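Local coordinates for dihydropteroate synthase (Mycobacterium smegmatis, PDB 6OMZ), which probably catalyses the condensation of para-aminobenzoate with 6-hydroxymethyl-7,8-dihydropterin diphosphate to give 7,8-dihydropteroate, the precursor of folates, at residues A[23-28]-A[267-272]; A[59-64]-A[96-101]. The protein carries 1 engineered substitution. All blocks are in the same frame, centred on the assembly; numbering follows the deposited sequence.

Interaction 1: A[23-28]-A[267-272]. With PMM (pterin-6-yl-methyl-monophosphate), chain D.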
ATOM      1  N   GLN A  23       8.495   0.114   8.770  1.00 20.92           N
ATOM      2  CA  GLN A  23       7.713   1.336   8.645  1.00 19.08           C
ATOM      3  C   GLN A  23       6.229   0.998   8.602  1.00 18.85           C
ATOM      4  O   GLN A  23       5.787   0.213   7.758  1.00 16.99           O
ATOM      5  CB  GLN A  23       8.114   2.094   7.374  1.00 20.06           C
ATOM      6  CG  GLN A  23       9.601   2.377   7.280  1.00 26.01           C
ATOM      7  CD  GLN A  23      10.058   3.356   8.336  1.00 30.10           C
ATOM      8  OE1 GLN A  23      10.698   2.977   9.318  1.00 39.89           O
ATOM      9  NE2 GLN A  23       9.716   4.624   8.148  1.00 33.80           N
ATOM     10  N   VAL A  24       5.449   1.599   9.493  1.00 14.59           N
ATOM     11  CA  VAL A  24       4.002   1.426   9.454  1.00 13.90           C
ATOM     12  C   VAL A  24       3.400   2.546   8.610  1.00 15.96           C
ATOM     13  O   VAL A  24       3.522   3.725   8.946  1.00 14.60           O
ATOM     14  CB  VAL A  24       3.403   1.392  10.866  1.00 18.02           C
ATOM     15  CG1 VAL A  24       1.873   1.383  10.804  1.00 17.00           C
ATOM     16  CG2 VAL A  24       3.885   0.133  11.579  1.00 16.62           C
ATOM     17  N   MET A  25       2.761   2.169   7.505  1.00 11.32           N
ATOM     18  CA  MET A  25       2.132   3.110   6.588  1.00 12.65           C
ATOM     19  C   MET A  25       0.625   3.085   6.834  1.00 15.88           C
ATOM     20  O   MET A  25      -0.041   2.096   6.512  1.00 16.76           O
ATOM     21  CB  MET A  25       2.477   2.739   5.146  1.00 14.52           C
ATOM     22  CG  MET A  25       1.766   3.563   4.084  1.00 15.33           C
ATOM     23  SD  MET A  25       2.044   2.889   2.431  1.00 20.09           S
ATOM     24  CE  MET A  25       3.731   3.418   2.117  1.00 21.88           C
ATOM     25  N   GLY A  26       0.090   4.167   7.401  1.00 12.46           N
ATOM     26  CA  GLY A  26      -1.351   4.277   7.629  1.00 11.64           C
ATOM     27  C   GLY A  26      -2.083   4.917   6.453  1.00 13.36           C
ATOM     28  O   GLY A  26      -1.619   5.895   5.871  1.00 16.04           O
ATOM     29  N   VAL A  27      -3.253   4.367   6.133  1.00 11.86           N
ATOM     30  CA  VAL A  27      -3.999   4.728   4.925  1.00 12.11           C
ATOM     31  C   VAL A  27      -5.008   5.825   5.245  1.00 16.16           C
ATOM     32  O   VAL A  27      -5.812   5.689   6.172  1.00 12.33           O
ATOM     33  CB  VAL A  27      -4.721   3.501   4.343  1.00 13.37           C
ATOM     34  CG1 VAL A  27      -5.632   3.910   3.167  1.00 13.39           C
ATOM     35  CG2 VAL A  27      -3.729   2.470   3.876  1.00 12.05           C
ATOM     36  N   VAL A  28      -4.991   6.895   4.451  1.00 12.66           N
ATOM     37  CA  VAL A  28      -6.037   7.916   4.459  1.00 11.40           C
ATOM     38  C   VAL A  28      -6.540   8.034   3.024  1.00 15.23           C
ATOM     39  O   VAL A  28      -5.826   8.549   2.154  1.00 16.92           O
ATOM     40  CB  VAL A  28      -5.536   9.272   4.978  1.00 17.44           C
ATOM     41  CG1 VAL A  28      -6.629  10.343   4.856  1.00 14.20           C
ATOM     42  CG2 VAL A  28      -5.062   9.154   6.432  1.00 13.63           C
ATOM     43  N   GLY A 267       8.132  -2.394   5.085  1.00 12.88           N
ATOM     44  CA  GLY A 267       6.954  -1.713   5.588  1.00 13.44           C
ATOM     45  C   GLY A 267       5.703  -2.561   5.493  1.00 12.42           C
ATOM     46  O   GLY A 267       5.670  -3.597   4.819  1.00 13.77           O
ATOM     47  N   VAL A 268       4.659  -2.089   6.183  1.00 11.94           N
ATOM     48  CA  VAL A 268       3.313  -2.654   6.100  1.00  7.58           C
ATOM     49  C   VAL A 268       2.334  -1.508   5.876  1.00  8.84           C
ATOM     50  O   VAL A 268       2.439  -0.465   6.527  1.00 12.62           O
ATOM     51  CB  VAL A 268       2.933  -3.452   7.374  1.00 13.78           C
ATOM     52  CG1 VAL A 268       3.803  -4.694   7.522  1.00 15.45           C
ATOM     53  CG2 VAL A 268       3.056  -2.579   8.653  1.00 14.17           C
ATOM     54  N   ARG A 269       1.371  -1.708   4.966  1.00  7.75           N
ATOM     55  CA  ARG A 269       0.333  -0.718   4.676  1.00  8.87           C
ATOM     56  C   ARG A 269      -0.958  -1.170   5.355  1.00 12.27           C
ATOM     57  O   ARG A 269      -1.470  -2.254   5.047  1.00  9.05           O
ATOM     58  CB  ARG A 269       0.142  -0.566   3.157  1.00  9.88           C
ATOM     59  CG  ARG A 269      -0.862   0.519   2.739  1.00 10.69           C
ATOM     60  CD  ARG A 269      -1.033   0.538   1.200  1.00 12.06           C
ATOM     61  NE  ARG A 269      -2.018   1.521   0.768  1.00 12.37           N
ATOM     62  CZ  ARG A 269      -3.332   1.297   0.707  1.00 13.87           C
ATOM     63  NH1 ARG A 269      -3.831   0.121   1.062  1.00 10.93           N
ATOM     64  NH2 ARG A 269      -4.149   2.252   0.288  1.00 12.99           N
ATOM     65  N   VAL A 270      -1.465  -0.361   6.302  1.00 11.53           N
ATOM     66  CA  VAL A 270      -2.588  -0.775   7.142  1.00 12.01           C
ATOM     67  C   VAL A 270      -3.584   0.364   7.331  1.00 14.10           C
ATOM     68  O   VAL A 270      -3.239   1.548   7.299  1.00 12.25           O
ATOM     69  CB  VAL A 270      -2.128  -1.287   8.534  1.00 10.60           C
ATOM     70  CG1 VAL A 270      -1.167  -2.498   8.393  1.00  9.30           C
ATOM     71  CG2 VAL A 270      -1.458  -0.156   9.327  1.00 13.86           C
ATOM     72  N   HIS A 271      -4.837  -0.014   7.561  1.00 13.62           N
ATOM     73  CA  HIS A 271      -5.842   0.959   7.969  1.00 11.06           C
ATOM     74  C   HIS A 271      -5.820   1.169   9.479  1.00 13.64           C
ATOM     75  O   HIS A 271      -5.906   2.307   9.960  1.00 14.54           O
ATOM     76  CB  HIS A 271      -7.229   0.488   7.520  1.00 13.77           C
ATOM     77  CG  HIS A 271      -7.366   0.366   6.034  1.00 15.07           C
ATOM     78  ND1 HIS A 271      -7.794   1.410   5.244  1.00 18.41           N
ATOM     79  CD2 HIS A 271      -7.123  -0.671   5.196  1.00 19.67           C
ATOM     80  CE1 HIS A 271      -7.821   1.018   3.980  1.00 21.30           C
ATOM     81  NE2 HIS A 271      -7.415  -0.239   3.923  1.00 14.93           N
ATOM     82  N   ASP A 272      -5.746   0.077  10.243  1.00 13.65           N
ATOM     83  CA  ASP A 272      -5.793   0.140  11.708  1.00 12.43           C
ATOM     84  C   ASP A 272      -4.356   0.213  12.193  1.00 16.77           C
ATOM     85  O   ASP A 272      -3.711  -0.803  12.467  1.00 16.42           O
ATOM     86  CB  ASP A 272      -6.528  -1.064  12.291  1.00 14.27           C
ATOM     87  CG  ASP A 272      -6.850  -0.908  13.778  1.00 21.51           C
ATOM     88  OD1 ASP A 272      -6.171  -0.124  14.480  1.00 16.38           O
ATOM     89  OD2 ASP A 272      -7.796  -1.585  14.245  1.00 20.11           O
TER
HETATM   90  N5  PMM D 303      -3.934  -1.938  -1.609  1.00 14.18           N
HETATM   91  C6  PMM D 303      -4.823  -0.985  -1.948  1.00 14.78           C
HETATM   92  C7  PMM D 303      -4.395   0.272  -2.339  1.00 15.40           C
HETATM   93  N8  PMM D 303      -3.112   0.636  -2.445  1.00 13.64           N
HETATM   94  N1  PMM D 303      -0.928   0.043  -2.299  1.00 12.58           N
HETATM   95  C2  PMM D 303       0.010  -0.868  -2.052  1.00 13.20           C
HETATM   96  N2  PMM D 303       1.296  -0.563  -2.249  1.00 13.00           N
HETATM   97  N3  PMM D 303      -0.274  -2.134  -1.626  1.00 12.60           N
HETATM   98  C4  PMM D 303      -1.542  -2.630  -1.412  1.00 12.74           C
HETATM   99  O4  PMM D 303      -1.713  -3.775  -1.005  1.00 13.87           O
HETATM  100  C4A PMM D 303      -2.622  -1.662  -1.695  1.00 13.31           C
HETATM  101  C8A PMM D 303      -2.242  -0.333  -2.131  1.00 10.53           C
HETATM  102  C9  PMM D 303      -6.268  -1.388  -1.989  1.00 16.08           C
HETATM  103  O10 PMM D 303      -6.748  -1.626  -0.640  1.00 23.78           O
HETATM  104  PA  PMM D 303      -7.486  -0.562   0.352  1.00 19.05           P
HETATM  105  O1P PMM D 303      -7.707  -1.305   1.618  1.00 21.55           O
HETATM  106  O2P PMM D 303      -6.572   0.648   0.556  1.00 16.53           O
HETATM  107  O3P PMM D 303      -8.783  -0.110  -0.306  1.00 20.79           O
HETATM  108  O   HOH W   1      -6.994   4.220   8.101  1.00 37.96           O
HETATM  109  O   HOH W   2      -8.706   3.901   6.617  1.00 38.65           O
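Val27 and Arg269 meet where the C-terminal end of 267-272 brings Arg269 and His271 to the pterin-6-yl-methyl-monophosphate, while Val27 of the neighbouring parallel strand backs the guanidinium. Four backbone bonds join the strands: Val268 N to Gln23 O, Met25 N to Val268 O, Val270 N to Met25 O, and a more bent one from Val27 N to Val270 O (3.1 Å, 138° at the hydrogen). Apolar packing divides between the two faces of the sheet. Val24 CG1 lies 4.0 Å from Val270 CG2 on the face covered by helices 250-262 and 273-287, while on the other face Met25 SD rests on Arg269 CG at 3.8 Å. Arg269, with CG anti to the backbone N (chi1 -176°) and extended as far as NE, carries its guanidinium between Val27 CG2, centred over one face with CZ at 3.4 Å, and the ligand's N8 over the opposite face, the pterin ring nearly parallel to it. Polar bonds then grip the phosphate: Arg269 NH1 (2.8 Å) and NH2 both donate to O2P, and His271 NE2 donates to O1P of the ligand at 2.6 Å. Water 1 bridges Val27 O and His271 O. Salt bridges to Asp63 and Asp102, together with the phosphate, probably help to hold the guanidinium's position and rotation against the pterin.

Interaction 2: A[59-64]-A[96-101]. With EDO (1,2-ethanediol), chain L.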
ATOM      1  N   ALA A  59       2.072   5.747  13.195  1.00 14.59           N
ATOM      2  CA  ALA A  59       2.426   5.569  11.791  1.00 15.76           C
ATOM      3  C   ALA A  59       3.661   6.395  11.440  1.00 17.01           C
ATOM      4  O   ALA A  59       3.807   7.542  11.872  1.00 18.05           O
ATOM      5  CB  ALA A  59       1.253   5.959  10.886  1.00 18.54           C
ATOM      6  N   GLN A  60       4.568   5.792  10.674  1.00 14.83           N
ATOM      7  CA  GLN A  60       5.712   6.509  10.114  1.00 16.16           C
ATOM      8  C   GLN A  60       5.373   7.224   8.810  1.00 14.46           C
ATOM      9  O   GLN A  60       5.975   8.256   8.491  1.00 16.32           O
ATOM     10  CB  GLN A  60       6.871   5.539   9.842  1.00 14.95           C
ATOM     11  CG  GLN A  60       7.673   5.129  11.061  1.00 20.08           C
ATOM     12  CD  GLN A  60       6.902   4.261  12.014  1.00 28.03           C
ATOM     13  OE1 GLN A  60       6.367   3.218  11.633  1.00 19.16           O
ATOM     14  NE2 GLN A  60       6.837   4.682  13.274  1.00 28.07           N
ATOM     15  N   ILE A  61       4.448   6.680   8.035  1.00 13.08           N
ATOM     16  CA  ILE A  61       4.104   7.207   6.721  1.00 13.05           C
ATOM     17  C   ILE A  61       2.590   7.251   6.625  1.00 14.97           C
ATOM     18  O   ILE A  61       1.916   6.316   7.064  1.00 13.59           O
ATOM     19  CB  ILE A  61       4.682   6.333   5.587  1.00 13.43           C
ATOM     20  CG1 ILE A  61       6.209   6.255   5.683  1.00 16.81           C
ATOM     21  CG2 ILE A  61       4.229   6.859   4.204  1.00 13.13           C
ATOM     22  CD1 ILE A  61       6.829   5.186   4.803  1.00 22.79           C
ATOM     23  N   ILE A  62       2.052   8.330   6.063  1.00 14.38           N
ATOM     24  CA  ILE A  62       0.621   8.405   5.761  1.00 14.83           C
ATOM     25  C   ILE A  62       0.462   8.284   4.251  1.00 10.98           C
ATOM     26  O   ILE A  62       1.006   9.099   3.502  1.00 12.13           O
ATOM     27  CB  ILE A  62      -0.020   9.699   6.276  1.00 16.57           C
ATOM     28  CG1 ILE A  62       0.098   9.791   7.809  1.00 12.04           C
ATOM     29  CG2 ILE A  62      -1.475   9.744   5.845  1.00 17.38           C
ATOM     30  CD1 ILE A  62      -0.519   8.600   8.558  1.00 12.92           C
ATOM     31  N   ASP A  63      -0.276   7.261   3.814  1.00 11.15           N
ATOM     32  CA  ASP A  63      -0.533   6.997   2.402  1.00 15.20           C
ATOM     33  C   ASP A  63      -1.881   7.625   2.044  1.00 16.01           C
ATOM     34  O   ASP A  63      -2.930   7.123   2.456  1.00 16.76           O
ATOM     35  CB  ASP A  63      -0.528   5.488   2.142  1.00 14.47           C
ATOM     36  CG  ASP A  63      -0.687   5.132   0.662  1.00 19.16           C
ATOM     37  OD1 ASP A  63       0.035   5.700  -0.183  1.00 15.91           O
ATOM     38  OD2 ASP A  63      -1.521   4.261   0.348  1.00 17.58           O
ATOM     39  N   VAL A  64      -1.858   8.722   1.282  1.00 13.07           N
ATOM     40  CA  VAL A  64      -3.068   9.469   0.944  1.00 11.39           C
ATOM     41  C   VAL A  64      -3.534   9.050  -0.447  1.00 17.97           C
ATOM     42  O   VAL A  64      -2.731   9.015  -1.390  1.00 14.82           O
ATOM     43  CB  VAL A  64      -2.817  10.985   1.026  1.00 12.83           C
ATOM     44  CG1 VAL A  64      -4.051  11.778   0.568  1.00 12.20           C
ATOM     45  CG2 VAL A  64      -2.423  11.379   2.472  1.00 16.09           C
ATOM     46  N   GLY A  96       5.136  18.221   9.037  1.00 22.64           N
ATOM     47  CA  GLY A  96       6.349  17.424   8.977  1.00 25.20           C
ATOM     48  C   GLY A  96       6.126  15.937   8.803  1.00 23.67           C
ATOM     49  O   GLY A  96       7.034  15.141   9.086  1.00 24.37           O
ATOM     50  N   ILE A  97       4.947  15.546   8.365  1.00 20.10           N
ATOM     51  CA  ILE A  97       4.599  14.138   8.190  1.00 21.16           C
ATOM     52  C   ILE A  97       5.129  13.647   6.853  1.00 19.34           C
ATOM     53  O   ILE A  97       5.069  14.363   5.847  1.00 16.21           O
ATOM     54  CB  ILE A  97       3.073  13.966   8.293  1.00 17.25           C
ATOM     55  CG1 ILE A  97       2.615  14.345   9.708  1.00 19.76           C
ATOM     56  CG2 ILE A  97       2.638  12.538   7.914  1.00 17.58           C
ATOM     57  CD1 ILE A  97       1.126  14.486   9.877  1.00 20.32           C
ATOM     58  N   THR A  98       5.653  12.417   6.836  1.00 19.42           N
ATOM     59  CA  THR A  98       6.057  11.782   5.586  1.00 16.48           C
ATOM     60  C   THR A  98       4.842  11.173   4.903  1.00 14.99           C
ATOM     61  O   THR A  98       4.125  10.366   5.506  1.00 15.59           O
ATOM     62  CB  THR A  98       7.090  10.684   5.844  1.00 20.18           C
ATOM     63  OG1 THR A  98       8.237  11.247   6.490  1.00 19.32           O
ATOM     64  CG2 THR A  98       7.496  10.031   4.529  1.00 22.78           C
ATOM     65  N   ILE A  99       4.638  11.524   3.638  1.00 12.38           N
ATOM     66  CA  ILE A  99       3.382  11.261   2.946  1.00 18.22           C
ATOM     67  C   ILE A  99       3.667  10.544   1.638  1.00 17.20           C
ATOM     68  O   ILE A  99       4.506  10.995   0.850  1.00 17.22           O
ATOM     69  CB  ILE A  99       2.613  12.564   2.667  1.00 14.95           C
ATOM     70  CG1 ILE A  99       2.207  13.231   3.985  1.00 18.21           C
ATOM     71  CG2 ILE A  99       1.380  12.288   1.786  1.00 13.74           C
ATOM     72  CD1 ILE A  99       1.858  14.677   3.817  1.00 21.54           C
ATOM     73  N   SER A 100       2.956   9.448   1.392  1.00 15.48           N
ATOM     74  CA  SER A 100       2.957   8.827   0.077  1.00 15.31           C
ATOM     75  C   SER A 100       1.630   9.112  -0.609  1.00 14.32           C
ATOM     76  O   SER A 100       0.581   9.158   0.047  1.00 14.67           O
ATOM     77  CB  SER A 100       3.202   7.320   0.163  1.00 14.49           C
ATOM     78  OG  SER A 100       2.244   6.678   0.969  1.00 22.61           O
ATOM     79  N   ILE A 101       1.683   9.327  -1.925  1.00 11.27           N
ATOM     80  CA  ILE A 101       0.495   9.497  -2.759  1.00 10.90           C
ATOM     81  C   ILE A 101       0.184   8.164  -3.446  1.00 13.36           C
ATOM     82  O   ILE A 101       1.009   7.629  -4.198  1.00 13.83           O
ATOM     83  CB  ILE A 101       0.676  10.627  -3.790  1.00 10.49           C
ATOM     84  CG1 ILE A 101      -0.501  10.656  -4.793  1.00 10.28           C
ATOM     85  CG2 ILE A 101       2.017  10.510  -4.539  1.00 11.92           C
ATOM     86  CD1 ILE A 101      -1.851  11.101  -4.158  1.00 11.61           C
TER
HETATM   87  C1  EDO L 311       4.907  10.750  10.354  1.00 32.19           C
HETATM   88  O1  EDO L 311       5.647  10.830   9.131  1.00 22.85           O
HETATM   89  C2  EDO L 311       5.897  10.702  11.511  1.00 37.26           C
HETATM   90  O2  EDO L 311       6.833  11.770  11.337  1.00 46.16           O
HETATM   91  O   HOH W   3       9.139   8.745   8.716  1.00 57.31           O
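Ile62 and Ile99 sit side by side in parallel strands 61-64 and 98-101, whose axes come within 4.6 Å at 28° and whose backbones are joined by Ile62 N to Thr98 O, Ser100 N to Ile62 O and Val64 N to Ser100 O. One face of the pair is oily: Val64 CG2 reaches Ile99 CG2 at 4.0 Å, beneath helix 78-93, which also touches Ile101. Nearer the start of the strands Ile62 CG1 meets Ile97 CG2 at 3.7 Å, and helix 44-56 packs against both. On the other face stands a polar pair. Ser100 OG lies between its own backbone N and carbonyl carbon (chi1 58°), from where it donates to Asp63 OD1 at 2.7 Å, meeting the anti side of the carboxylate 21° out of plane. This buried bond holds one oxygen of Asp63; the other, OD2, faces the pterin pocket, where Asn121 ND2 is among its partners through a weak hydrogen bond. Where the two strands begin, a 1,2-ethanediol, probably from the crystallisation liquor, joins the segments: its O1 donates to Gln60 O (2.7 Å) and accepts from Thr98 N (2.8 Å). Strand 61-65, helix 78-93 and strand 98-102 form a beta-alpha-beta unit, the repeating element of the TIM barrel to which this pterin-binding family belongs.

Interactions 1 and 2 are neighbouring parts of one parallel sheet, their centres about 9 Å apart, and together they illustrate how a barrel brings residues distant in sequence to one ligand. Strands 23-29 and 61-65 lie side by side, and Gly26 O and Asp63 N, 2.8 Å apart, probably share a hydrogen bond. Next to this seam Met25 CG packs on Asp63 CB at 3.6 Å. The functional link is the salt bridge of Arg269 NE with Asp63 OD2 (2.8 Å): interaction 1 supplies the arginine that touches the ligand, and interaction 2 the second-shell carboxylate, whose side chain lies about 5 Å from the ligand and probably helps to orient the arginine.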